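Local coordinates for alpha-fucosidase GH29 (Fusarium graminearum, PDB 4PSR), which hydrolyses alpha-L-fucosides as a GH29 glycosidase, probably releasing fucose alpha-1,6-linked to the reducing-end N-acetylglucosamine of glycoprotein glycans, at residues 121-127 against 166-172; 223-229 against 269-275; 444-450 against 486-492. Numbering follows the deposited sequence.

Contact 1: residues 121-127 against 166-172. With FUL (beta-L-fucopyranose), chain M.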
loop_
_atom_site.group_PDB
_atom_site.type_symbol
_atom_site.label_atom_id
_atom_site.label_comp_id
_atom_site.label_asym_id
_atom_site.label_seq_id
_atom_site.Cartn_x
_atom_site.Cartn_y
_atom_site.Cartn_z
ATOM N N GLY A 121 4.919 -0.158 11.831
ATOM C CA GLY A 121 6.316 -0.337 12.156
ATOM C C GLY A 121 7.212 0.661 11.469
ATOM O O GLY A 121 6.750 1.503 10.700
ATOM N N PRO A 122 8.518 0.556 11.728
ATOM C CA PRO A 122 9.501 1.511 11.211
ATOM C C PRO A 122 10.030 1.166 9.821
ATOM O O PRO A 122 10.051 0.012 9.404
ATOM C CB PRO A 122 10.681 1.349 12.164
ATOM C CG PRO A 122 10.587 -0.132 12.583
ATOM C CD PRO A 122 9.107 -0.391 12.702
ATOM N N VAL A 123 10.523 2.191 9.145
ATOM C CA VAL A 123 11.607 2.004 8.197
ATOM C C VAL A 123 12.807 1.563 9.028
ATOM O O VAL A 123 13.282 2.303 9.899
ATOM C CB VAL A 123 11.920 3.306 7.413
ATOM C CG1 VAL A 123 13.216 3.170 6.633
ATOM C CG2 VAL A 123 10.768 3.635 6.488
ATOM N N ALA A 124 13.281 0.338 8.810
ATOM C CA ALA A 124 14.409 -0.194 9.579
ATOM C C ALA A 124 15.738 0.183 8.937
ATOM O O ALA A 124 16.751 0.329 9.642
ATOM C CB ALA A 124 14.315 -1.697 9.725
ATOM N N GLU A 125 15.758 0.305 7.604
ATOM C CA GLU A 125 16.958 0.778 6.896
ATOM C C GLU A 125 16.462 1.378 5.588
ATOM O O GLU A 125 15.790 0.677 4.823
ATOM C CB GLU A 125 17.947 -0.339 6.630
ATOM C CG GLU A 125 19.171 0.189 5.872
ATOM C CD GLU A 125 20.333 -0.755 5.781
ATOM O OE1 GLU A 125 20.358 -1.776 6.467
ATOM O OE2 GLU A 125 21.245 -0.455 4.954
ATOM N N HIS A 126 16.783 2.644 5.352
ATOM C CA HIS A 126 16.427 3.286 4.090
ATOM C C HIS A 126 17.562 3.046 3.068
ATOM O O HIS A 126 18.170 1.997 3.099
ATOM C CB HIS A 126 16.076 4.760 4.344
ATOM C CG HIS A 126 15.277 5.371 3.252
ATOM N ND1 HIS A 126 15.847 6.206 2.314
ATOM C CD2 HIS A 126 13.988 5.206 2.883
ATOM C CE1 HIS A 126 14.921 6.571 1.441
ATOM N NE2 HIS A 126 13.786 5.969 1.758
ATOM N N HIS A 127 17.812 3.991 2.152
ATOM C CA HIS A 127 18.865 3.848 1.141
ATOM C C HIS A 127 20.250 4.278 1.657
ATOM O O HIS A 127 21.238 4.066 0.947
ATOM C CB HIS A 127 18.607 4.748 -0.091
ATOM C CG HIS A 127 17.295 4.566 -0.808
ATOM N ND1 HIS A 127 16.710 3.342 -1.092
ATOM C CD2 HIS A 127 16.497 5.506 -1.374
ATOM C CE1 HIS A 127 15.611 3.554 -1.804
ATOM N NE2 HIS A 127 15.446 4.851 -1.971
ATOM N N LEU A 166 3.307 -6.417 12.747
ATOM C CA LEU A 166 4.529 -5.647 12.553
ATOM C C LEU A 166 4.955 -5.643 11.082
ATOM O O LEU A 166 5.199 -6.716 10.486
ATOM C CB LEU A 166 5.668 -6.224 13.395
ATOM C CG LEU A 166 7.030 -5.535 13.281
ATOM C CD1 LEU A 166 7.004 -4.132 13.804
ATOM C CD2 LEU A 166 8.112 -6.346 13.984
ATOM N N VAL A 167 5.069 -4.436 10.523
ATOM C CA VAL A 167 5.717 -4.236 9.228
ATOM C C VAL A 167 7.092 -3.617 9.449
ATOM O O VAL A 167 7.268 -2.724 10.297
ATOM C CB VAL A 167 4.864 -3.373 8.245
ATOM C CG1 VAL A 167 4.482 -2.019 8.837
ATOM C CG2 VAL A 167 5.575 -3.191 6.907
ATOM N N ILE A 168 8.056 -4.094 8.664
ATOM C CA ILE A 168 9.398 -3.507 8.622
ATOM C C ILE A 168 9.702 -3.131 7.176
ATOM O O ILE A 168 9.577 -3.991 6.289
ATOM C CB ILE A 168 10.480 -4.482 9.148
ATOM C CG1 ILE A 168 10.244 -4.833 10.633
ATOM C CG2 ILE A 168 11.888 -3.909 8.923
ATOM C CD1 ILE A 168 10.533 -3.712 11.621
ATOM N N ALA A 169 10.080 -1.882 6.941
ATOM C CA ALA A 169 10.476 -1.413 5.600
ATOM C C ALA A 169 11.980 -1.382 5.452
ATOM O O ALA A 169 12.731 -0.890 6.316
ATOM C CB ALA A 169 9.856 -0.043 5.292
ATOM N N MET A 170 12.419 -1.930 4.312
ATOM C CA MET A 170 13.819 -2.106 3.969
ATOM C C MET A 170 14.064 -1.542 2.576
ATOM O O MET A 170 13.395 -1.952 1.625
ATOM C CB MET A 170 14.176 -3.579 3.999
ATOM C CG MET A 170 14.027 -4.238 5.358
ATOM S SD MET A 170 15.274 -3.714 6.550
ATOM C CE MET A 170 16.686 -4.660 5.932
ATOM N N HIS A 171 15.004 -0.609 2.460
ATOM C CA HIS A 171 15.278 0.052 1.186
ATOM C C HIS A 171 16.786 -0.050 0.836
ATOM O O HIS A 171 17.363 0.855 0.227
ATOM C CB HIS A 171 14.850 1.550 1.177
ATOM C CG HIS A 171 13.560 1.891 1.885
ATOM N ND1 HIS A 171 12.594 2.684 1.306
ATOM C CD2 HIS A 171 13.113 1.617 3.141
ATOM C CE1 HIS A 171 11.610 2.892 2.174
ATOM N NE2 HIS A 171 11.905 2.257 3.295
ATOM N N GLN A 172 17.393 -1.181 1.185
ATOM C CA GLN A 172 18.851 -1.270 1.206
ATOM C C GLN A 172 19.489 -1.698 -0.115
ATOM O O GLN A 172 20.711 -1.691 -0.226
ATOM C CB GLN A 172 19.346 -2.083 2.411
ATOM C CG GLN A 172 19.408 -3.593 2.298
ATOM C CD GLN A 172 18.083 -4.333 2.339
ATOM O OE1 GLN A 172 17.016 -3.740 2.133
ATOM N NE2 GLN A 172 18.132 -5.643 2.597
HETATM C C1 FUL M . 10.828 5.409 -2.802
HETATM C C2 FUL M . 12.030 5.893 -2.016
HETATM O O2 FUL M . 13.112 6.297 -2.869
HETATM C C3 FUL M . 11.543 7.053 -1.189
HETATM O O3 FUL M . 12.635 7.604 -0.486
HETATM C C4 FUL M . 10.486 6.527 -0.251
HETATM O O4 FUL M . 11.075 5.594 0.649
HETATM C C5 FUL M . 9.372 5.877 -1.062
HETATM C C6 FUL M . 8.301 5.249 -0.196
HETATM O O5 FUL M . 9.858 4.864 -1.939
HETATM O O1 FUL M . 11.244 4.377 -3.660
#
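Two parallel strands of a TIM barrel run side by side here, their axes 4.7 Å apart at closest and 30° from parallel. Their ladder is short: Ala169 N donates to Pro122 O (3.1 Å, 175°), Ala169 O takes Ala124 N (2.8 Å), and His171 N donates to Glu125 O (2.8 Å). Val123 pairs with Ala169 but Glu125 with Met170, a one-residue shift that marks a beta bulge at Ala124. Val167 O is left without a hydrogen-bond donor; only a CA-H...O contact from Gly121 CA, at 3.2 Å, meets it. A CB on Gly121 would lie 1.9 Å from that same oxygen, so a side chain would clash.

Past the strand ends, histidines line the fucose site. His127 ND1 donates to His171 O (2.9 Å), leaving His127 NE2 to pair with fucose O2 (2.9 Å). His126 NE2 bonds fucose O4 at 3.0 Å and, weakly, O3 at 3.0 Å. His171 turns its edge to the face of the His127 ring, while its ND1 is satisfied by Asp226. Glu125 is bound by Lys210 and Ser131.

The pair belongs to the beta-alpha-beta unit through helix 151-161, which touches Pro122, Ala124 and Ile168; strand 29-33 flanks 121-127, and helix 200-218 meets Ile168 and Met170.

Contact 2: residues 223-229 against 269-275. With FUL (beta-L-fucopyranose), chain M.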
loop_
_atom_site.group_PDB
_atom_site.type_symbol
_atom_site.label_atom_id
_atom_site.label_comp_id
_atom_site.label_asym_id
_atom_site.label_seq_id
_atom_site.Cartn_x
_atom_site.Cartn_y
_atom_site.Cartn_z
ATOM N N ILE A 223 7.561 -7.844 5.494
ATOM C CA ILE A 223 8.804 -7.161 5.106
ATOM C C ILE A 223 8.547 -6.414 3.799
ATOM O O ILE A 223 8.298 -7.044 2.739
ATOM C CB ILE A 223 10.009 -8.116 4.962
ATOM C CG1 ILE A 223 10.289 -8.787 6.313
ATOM C CG2 ILE A 223 11.237 -7.350 4.469
ATOM C CD1 ILE A 223 11.437 -9.810 6.260
ATOM N N TRP A 224 8.595 -5.092 3.872
ATOM C CA TRP A 224 8.357 -4.203 2.742
ATOM C C TRP A 224 9.714 -3.895 2.130
ATOM O O TRP A 224 10.665 -3.580 2.851
ATOM C CB TRP A 224 7.677 -2.962 3.306
ATOM C CG TRP A 224 7.293 -1.822 2.408
ATOM C CD1 TRP A 224 6.010 -1.439 2.103
ATOM C CD2 TRP A 224 8.144 -0.841 1.806
ATOM N NE1 TRP A 224 6.016 -0.294 1.359
ATOM C CE2 TRP A 224 7.306 0.097 1.145
ATOM C CE3 TRP A 224 9.535 -0.667 1.736
ATOM C CZ2 TRP A 224 7.809 1.182 0.418
ATOM C CZ3 TRP A 224 10.040 0.420 1.000
ATOM C CH2 TRP A 224 9.170 1.325 0.355
ATOM N N ASN A 225 9.808 -4.012 0.794
ATOM C CA ASN A 225 11.048 -3.753 0.049
ATOM C C ASN A 225 10.897 -2.624 -0.931
ATOM O O ASN A 225 9.871 -2.535 -1.622
ATOM C CB ASN A 225 11.511 -4.978 -0.746
ATOM C CG ASN A 225 11.936 -6.106 0.132
ATOM O OD1 ASN A 225 13.141 -6.217 0.468
ATOM N ND2 ASN A 225 10.998 -6.987 0.483
ATOM N N ASP A 226 11.930 -1.803 -1.069
ATOM C CA ASP A 226 11.971 -0.774 -2.090
ATOM C C ASP A 226 12.620 -1.309 -3.378
ATOM O O ASP A 226 13.018 -2.452 -3.438
ATOM C CB ASP A 226 12.712 0.473 -1.567
ATOM C CG ASP A 226 12.182 1.765 -2.143
ATOM O OD1 ASP A 226 11.450 1.701 -3.176
ATOM O OD2 ASP A 226 12.485 2.830 -1.598
ATOM N N PHE A 227 12.690 -0.428 -4.366
ATOM C CA PHE A 227 13.132 -0.749 -5.731
ATOM C C PHE A 227 14.618 -1.086 -5.797
ATOM O O PHE A 227 15.326 -1.052 -4.789
ATOM C CB PHE A 227 12.808 0.417 -6.678
ATOM C CG PHE A 227 13.783 1.553 -6.624
ATOM C CD1 PHE A 227 14.703 1.739 -7.636
ATOM C CD2 PHE A 227 13.800 2.448 -5.567
ATOM C CE1 PHE A 227 15.625 2.788 -7.599
ATOM C CE2 PHE A 227 14.718 3.499 -5.533
ATOM C CZ PHE A 227 15.634 3.666 -6.560
ATOM N N SER A 228 15.086 -1.385 -7.010
ATOM C CA SER A 228 16.470 -1.820 -7.299
ATOM C C SER A 228 16.686 -3.273 -6.885
ATOM O O SER A 228 17.835 -3.701 -6.700
ATOM C CB SER A 228 17.528 -0.887 -6.714
ATOM O OG SER A 228 18.792 -1.181 -7.322
ATOM N N LEU A 229 15.611 -4.057 -6.786
ATOM C CA LEU A 229 15.727 -5.497 -6.676
ATOM C C LEU A 229 16.078 -6.091 -8.066
ATOM O O LEU A 229 16.992 -6.928 -8.184
ATOM C CB LEU A 229 14.441 -6.136 -6.096
ATOM C CG LEU A 229 14.021 -5.616 -4.700
ATOM C CD1 LEU A 229 12.797 -6.359 -4.271
ATOM C CD2 LEU A 229 15.140 -5.783 -3.674
ATOM N N THR A 269 5.717 -10.461 2.034
ATOM C CA THR A 269 6.716 -9.510 1.582
ATOM C C THR A 269 6.196 -8.715 0.385
ATOM O O THR A 269 5.449 -9.244 -0.453
ATOM C CB THR A 269 8.082 -10.193 1.285
ATOM O OG1 THR A 269 9.114 -9.213 1.172
ATOM C CG2 THR A 269 8.032 -11.049 0.017
ATOM N N THR A 270 6.493 -7.423 0.379
ATOM C CA THR A 270 6.048 -6.517 -0.678
ATOM C C THR A 270 7.258 -6.010 -1.479
ATOM O O THR A 270 8.409 -6.036 -1.001
ATOM C CB THR A 270 5.237 -5.284 -0.142
ATOM O OG1 THR A 270 6.127 -4.373 0.512
ATOM C CG2 THR A 270 4.127 -5.681 0.821
ATOM N N TYR A 271 7.006 -5.583 -2.701
ATOM C CA TYR A 271 8.069 -5.034 -3.543
ATOM C C TYR A 271 7.401 -4.032 -4.485
ATOM O O TYR A 271 6.179 -4.111 -4.697
ATOM C CB TYR A 271 8.860 -6.129 -4.292
ATOM C CG TYR A 271 8.051 -6.770 -5.383
ATOM C CD1 TYR A 271 6.880 -7.473 -5.111
ATOM C CD2 TYR A 271 8.453 -6.631 -6.711
ATOM C CE1 TYR A 271 6.123 -7.998 -6.115
ATOM C CE2 TYR A 271 7.699 -7.157 -7.732
ATOM C CZ TYR A 271 6.541 -7.842 -7.438
ATOM O OH TYR A 271 5.770 -8.340 -8.477
ATOM N N LYS A 272 8.169 -3.092 -5.029
ATOM C CA LYS A 272 7.562 -2.046 -5.872
ATOM C C LYS A 272 6.995 -2.651 -7.162
ATOM O O LYS A 272 7.623 -3.485 -7.790
ATOM C CB LYS A 272 8.530 -0.903 -6.154
ATOM C CG LYS A 272 8.915 -0.127 -4.914
ATOM C CD LYS A 272 7.702 0.611 -4.304
ATOM C CE LYS A 272 8.070 1.483 -3.117
ATOM N NZ LYS A 272 8.831 2.675 -3.553
ATOM N N HIS A 273 5.796 -2.204 -7.531
ATOM C CA HIS A 273 5.023 -2.755 -8.645
ATOM C C HIS A 273 5.807 -2.868 -9.943
ATOM O O HIS A 273 5.711 -3.866 -10.638
ATOM C CB HIS A 273 3.747 -1.911 -8.853
ATOM C CG HIS A 273 2.998 -2.227 -10.117
ATOM N ND1 HIS A 273 2.809 -1.304 -11.123
ATOM C CD2 HIS A 273 2.381 -3.360 -10.522
ATOM C CE1 HIS A 273 2.111 -1.857 -12.101
ATOM N NE2 HIS A 273 1.840 -3.104 -11.765
ATOM N N HIS A 274 6.576 -1.844 -10.246
ATOM C CA HIS A 274 7.302 -1.755 -11.527
ATOM C C HIS A 274 8.589 -2.589 -11.528
ATOM O O HIS A 274 9.177 -2.841 -12.573
ATOM C CB HIS A 274 7.624 -0.302 -11.814
ATOM C CG HIS A 274 8.593 0.311 -10.851
ATOM N ND1 HIS A 274 9.955 0.312 -11.071
ATOM C CD2 HIS A 274 8.402 0.941 -9.667
ATOM C CE1 HIS A 274 10.561 0.928 -10.070
ATOM N NE2 HIS A 274 9.641 1.324 -9.209
ATOM N N ASP A 275 9.020 -3.010 -10.351
ATOM C CA ASP A 275 10.259 -3.758 -10.168
ATOM C C ASP A 275 10.013 -5.222 -10.537
ATOM O O ASP A 275 8.921 -5.789 -10.332
ATOM C CB ASP A 275 10.671 -3.601 -8.683
ATOM C CG ASP A 275 12.083 -4.082 -8.346
ATOM O OD1 ASP A 275 12.645 -4.964 -9.039
ATOM O OD2 ASP A 275 12.656 -3.508 -7.378
HETATM C C1 FUL M . 10.828 5.409 -2.802
HETATM C C2 FUL M . 12.030 5.893 -2.016
HETATM O O2 FUL M . 13.112 6.297 -2.869
HETATM C C3 FUL M . 11.543 7.053 -1.189
HETATM O O3 FUL M . 12.635 7.604 -0.486
HETATM C C4 FUL M . 10.486 6.527 -0.251
HETATM O O4 FUL M . 11.075 5.594 0.649
HETATM C C5 FUL M . 9.372 5.877 -1.062
HETATM C C6 FUL M . 8.301 5.249 -0.196
HETATM O O5 FUL M . 9.858 4.864 -1.939
HETATM O O1 FUL M . 11.244 4.377 -3.660
HETATM O O HOH W 1 7.091 -2.502 -1.243
HETATM O O HOH W 2 10.958 -3.469 -5.158
#
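A single carboxylate oxygen, Asp226 OD1, gathers three donors: Lys272 NZ in a salt bridge (2.8 Å), FUL O1 of the fucose, and the neighbouring backbone nitrogen. FUL O1 to Asp226 OD1 is 2.7 Å, and Phe227 N to Asp226 OD1 is 2.7 Å. The site lies just beyond two adjacent parallel strands of the (beta/alpha)8 barrel, at the C-terminal ends where TIM-barrel enzymes carry their active sites. Lys272 NZ also donates to the ring oxygen, FUL O5 (2.9 Å), so both strand ends meet the sugar. Asp226 OD2 lies 3.3 Å from FUL C1, a position consistent with the aspartate nucleophile of GH29 enzymes; His171 holds this oxygen.

The strands below are nearly parallel (11°, axes 4.7 Å apart). Thr270 N and Thr269 OG1 both donate to Ile223 O, at 3.0 and 2.8 Å, and Thr270 O accepts Asn225 N (3.0 Å) and Asn225 ND2 (3.1 Å).

Farther on, a type I turn from Lys272 to Asp275 returns a carboxylate toward the other loop. Asp275 OD1 is held by Asp230 and Gly277, whereas Asp275 OD2 accepts Leu229 N at 3.1 Å and a water at 2.8 Å, which in turn accepts Lys272 N at 2.8 Å.

Contact 3: residues 444-450 against 486-492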
loop_
_atom_site.group_PDB
_atom_site.type_symbol
_atom_site.label_atom_id
_atom_site.label_comp_id
_atom_site.label_asym_id
_atom_site.label_seq_id
_atom_site.Cartn_x
_atom_site.Cartn_y
_atom_site.Cartn_z
ATOM N N SER A 444 -34.409 -9.008 -4.423
ATOM C CA SER A 444 -33.734 -9.574 -3.263
ATOM C C SER A 444 -33.159 -8.533 -2.302
ATOM O O SER A 444 -32.559 -8.899 -1.293
ATOM C CB SER A 444 -32.604 -10.501 -3.701
ATOM O OG SER A 444 -31.525 -9.758 -4.235
ATOM N N LEU A 445 -33.339 -7.248 -2.605
ATOM C CA LEU A 445 -32.896 -6.208 -1.676
ATOM C C LEU A 445 -33.791 -6.080 -0.434
ATOM O O LEU A 445 -34.870 -5.497 -0.492
ATOM C CB LEU A 445 -32.757 -4.855 -2.387
ATOM C CG LEU A 445 -32.266 -3.701 -1.504
ATOM C CD1 LEU A 445 -30.900 -3.991 -0.899
ATOM C CD2 LEU A 445 -32.230 -2.428 -2.318
ATOM N N LYS A 446 -33.285 -6.567 0.694
ATOM C CA LYS A 446 -34.051 -6.701 1.933
ATOM C C LYS A 446 -34.069 -5.495 2.837
ATOM O O LYS A 446 -35.053 -5.249 3.535
ATOM C CB LYS A 446 -33.443 -7.779 2.803
ATOM C CG LYS A 446 -33.716 -9.189 2.397
ATOM C CD LYS A 446 -33.754 -10.063 3.635
ATOM C CE LYS A 446 -32.652 -9.753 4.680
ATOM N NZ LYS A 446 -31.955 -10.996 5.082
ATOM N N SER A 447 -32.938 -4.799 2.923
ATOM C CA SER A 447 -32.840 -3.652 3.794
ATOM C C SER A 447 -31.761 -2.716 3.276
ATOM O O SER A 447 -30.779 -3.155 2.664
ATOM C CB SER A 447 -32.531 -4.055 5.240
ATOM O OG SER A 447 -31.341 -4.813 5.349
ATOM N N VAL A 448 -31.979 -1.431 3.504
ATOM C CA VAL A 448 -31.017 -0.381 3.211
ATOM C C VAL A 448 -30.923 0.431 4.497
ATOM O O VAL A 448 -31.934 0.920 5.004
ATOM C CB VAL A 448 -31.503 0.516 2.044
ATOM C CG1 VAL A 448 -30.499 1.655 1.783
ATOM C CG2 VAL A 448 -31.782 -0.313 0.790
ATOM N N GLU A 449 -29.724 0.582 5.046
ATOM C CA GLU A 449 -29.521 1.208 6.340
ATOM C C GLU A 449 -28.346 2.171 6.263
ATOM O O GLU A 449 -27.358 1.903 5.577
ATOM C CB GLU A 449 -29.195 0.167 7.404
ATOM C CG GLU A 449 -30.228 -0.952 7.540
ATOM C CD GLU A 449 -29.739 -2.052 8.453
ATOM O OE1 GLU A 449 -28.821 -2.815 8.058
ATOM O OE2 GLU A 449 -30.269 -2.153 9.576
ATOM N N LEU A 450 -28.458 3.287 6.952
ATOM C CA LEU A 450 -27.353 4.222 7.146
ATOM C C LEU A 450 -26.633 3.939 8.449
ATOM O O LEU A 450 -27.250 3.877 9.525
ATOM C CB LEU A 450 -27.859 5.664 7.170
ATOM C CG LEU A 450 -26.799 6.772 7.114
ATOM C CD1 LEU A 450 -26.064 6.765 5.776
ATOM C CD2 LEU A 450 -27.426 8.150 7.342
ATOM N N VAL A 486 -21.852 5.960 5.231
ATOM C CA VAL A 486 -21.954 4.593 4.756
ATOM C C VAL A 486 -23.375 4.062 4.741
ATOM O O VAL A 486 -24.047 4.023 5.783
ATOM C CB VAL A 486 -21.079 3.623 5.613
ATOM C CG1 VAL A 486 -21.112 2.212 5.057
ATOM C CG2 VAL A 486 -19.635 4.092 5.725
ATOM N N LEU A 487 -23.795 3.596 3.580
ATOM C CA LEU A 487 -25.035 2.828 3.424
ATOM C C LEU A 487 -24.717 1.338 3.392
ATOM O O LEU A 487 -23.722 0.903 2.796
ATOM C CB LEU A 487 -25.757 3.223 2.145
ATOM C CG LEU A 487 -26.326 4.641 2.107
ATOM C CD1 LEU A 487 -26.607 5.089 0.704
ATOM C CD2 LEU A 487 -27.611 4.734 2.956
ATOM N N LYS A 488 -25.590 0.546 4.011
ATOM C CA LYS A 488 -25.432 -0.909 4.075
ATOM C C LYS A 488 -26.633 -1.534 3.413
ATOM O O LYS A 488 -27.772 -1.322 3.879
ATOM C CB LYS A 488 -25.305 -1.371 5.527
ATOM C CG LYS A 488 -25.251 -2.868 5.737
ATOM C CD LYS A 488 -25.120 -3.196 7.212
ATOM C CE LYS A 488 -24.997 -4.678 7.456
ATOM N NZ LYS A 488 -24.853 -4.966 8.903
ATOM N N LEU A 489 -26.411 -2.279 2.343
ATOM C CA LEU A 489 -27.486 -2.896 1.553
ATOM C C LEU A 489 -27.403 -4.398 1.722
ATOM O O LEU A 489 -26.418 -5.015 1.369
ATOM C CB LEU A 489 -27.368 -2.534 0.070
ATOM C CG LEU A 489 -27.813 -1.144 -0.419
ATOM C CD1 LEU A 489 -27.004 -0.052 0.225
ATOM C CD2 LEU A 489 -27.674 -1.039 -1.907
ATOM N N THR A 490 -28.443 -4.994 2.297
ATOM C CA THR A 490 -28.470 -6.432 2.536
ATOM C C THR A 490 -29.386 -7.114 1.541
ATOM O O THR A 490 -30.531 -6.683 1.336
ATOM C CB THR A 490 -28.924 -6.736 3.962
ATOM O OG1 THR A 490 -28.065 -6.092 4.919
ATOM C CG2 THR A 490 -28.925 -8.250 4.207
ATOM N N PHE A 491 -28.877 -8.166 0.926
ATOM C CA PHE A 491 -29.595 -8.894 -0.093
ATOM C C PHE A 491 -29.859 -10.311 0.403
ATOM O O PHE A 491 -29.091 -10.857 1.195
ATOM C CB PHE A 491 -28.775 -8.958 -1.381
ATOM C CG PHE A 491 -28.609 -7.641 -2.069
ATOM C CD1 PHE A 491 -29.515 -7.228 -3.021
ATOM C CD2 PHE A 491 -27.530 -6.805 -1.769
ATOM C CE1 PHE A 491 -29.361 -6.006 -3.677
ATOM C CE2 PHE A 491 -27.370 -5.603 -2.426
ATOM C CZ PHE A 491 -28.283 -5.192 -3.366
ATOM N N ASP A 492 -30.987 -10.899 0.005
ATOM C CA ASP A 492 -31.165 -12.332 0.230
ATOM C C ASP A 492 -30.462 -13.070 -0.862
ATOM O O ASP A 492 -30.643 -12.775 -2.053
ATOM C CB ASP A 492 -32.619 -12.764 0.204
ATOM C CG ASP A 492 -33.307 -12.626 1.604
ATOM O OD1 ASP A 492 -32.610 -12.924 2.604
ATOM O OD2 ASP A 492 -34.477 -12.250 1.662
HETATM O O HOH W 3 -28.919 -3.395 5.434
HETATM O O HOH W 4 -27.516 -4.475 9.693
#
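Strands 445-450 and 486-491 run antiparallel, with N-to-C directions 165° apart and axes approaching to 4.6 Å. Glu449 and Lys488 form a hydrogen-bonded pair, Glu449 N to Lys488 O at 3.0 Å and Lys488 N to Glu449 O at 2.7 Å. The register slips by one residue farther along: Lys446 N (2.8 Å) and, weakly, Ser447 N (3.4 Å) both point to Thr490 O, the signature of a classic beta bulge. Thr490 N returns to Ser447 O (3.0 Å), and Asp492 N closes the ladder on Ser444 O (2.9 Å).

The two faces differ in character. Leu445, Val448, Leu450, Leu487, Leu489 and Phe491 make one apolar face, where Leu445 CD1 sits 3.9 Å from the centroid of the Phe491 ring, 18° off its normal, a CH-pi contact. Ser447, Glu449, Lys488 and Thr490 occupy the other, where one water lies within hydrogen-bonding distance of Ser447 OG (2.8 Å), Thr490 OG1 (2.9 Å), Glu449 OE1 (2.7 Å) and Lys488 O (2.8 Å). A second water also bridges Glu449 OE1 (2.7 Å) and Lys488 NZ (2.8 Å), whose salt bridge is with Glu371. At the bulge end Lys446 NZ forms a salt bridge with Asp492 OD1 (3.2 Å).

Within the antiparallel sheet that follows the barrel, strand 415-420 flanks 485-491 and strand 458-460 flanks 445-451, while Trp464 of strand 464-466 covers Leu445 and Val448.

In the fold
Contacts 1 and 2 are successive strand pairs of one barrel, their centres 11 Å apart. They join where strands 165-170 and 222-225 lie side by side: Met170 N to Trp224 O and Ile168 O to Trp224 N, both 2.8 Å, are probable hydrogen bonds. The His171 CE1 to Trp224 CZ3 approach of 3.2 Å continues the packing toward the sugar. Together they supply six of the eleven residues around the bound fucose, four of them hydrogen-bonded to it, with His34, Glu46 and Trp47 completing its hydrogen bonds. Contact 3 lies apart in the sheet after the barrel, its centre about 42 and 40 Å from those of contacts 1 and 2 (nearest atoms about 25 and 26 Å).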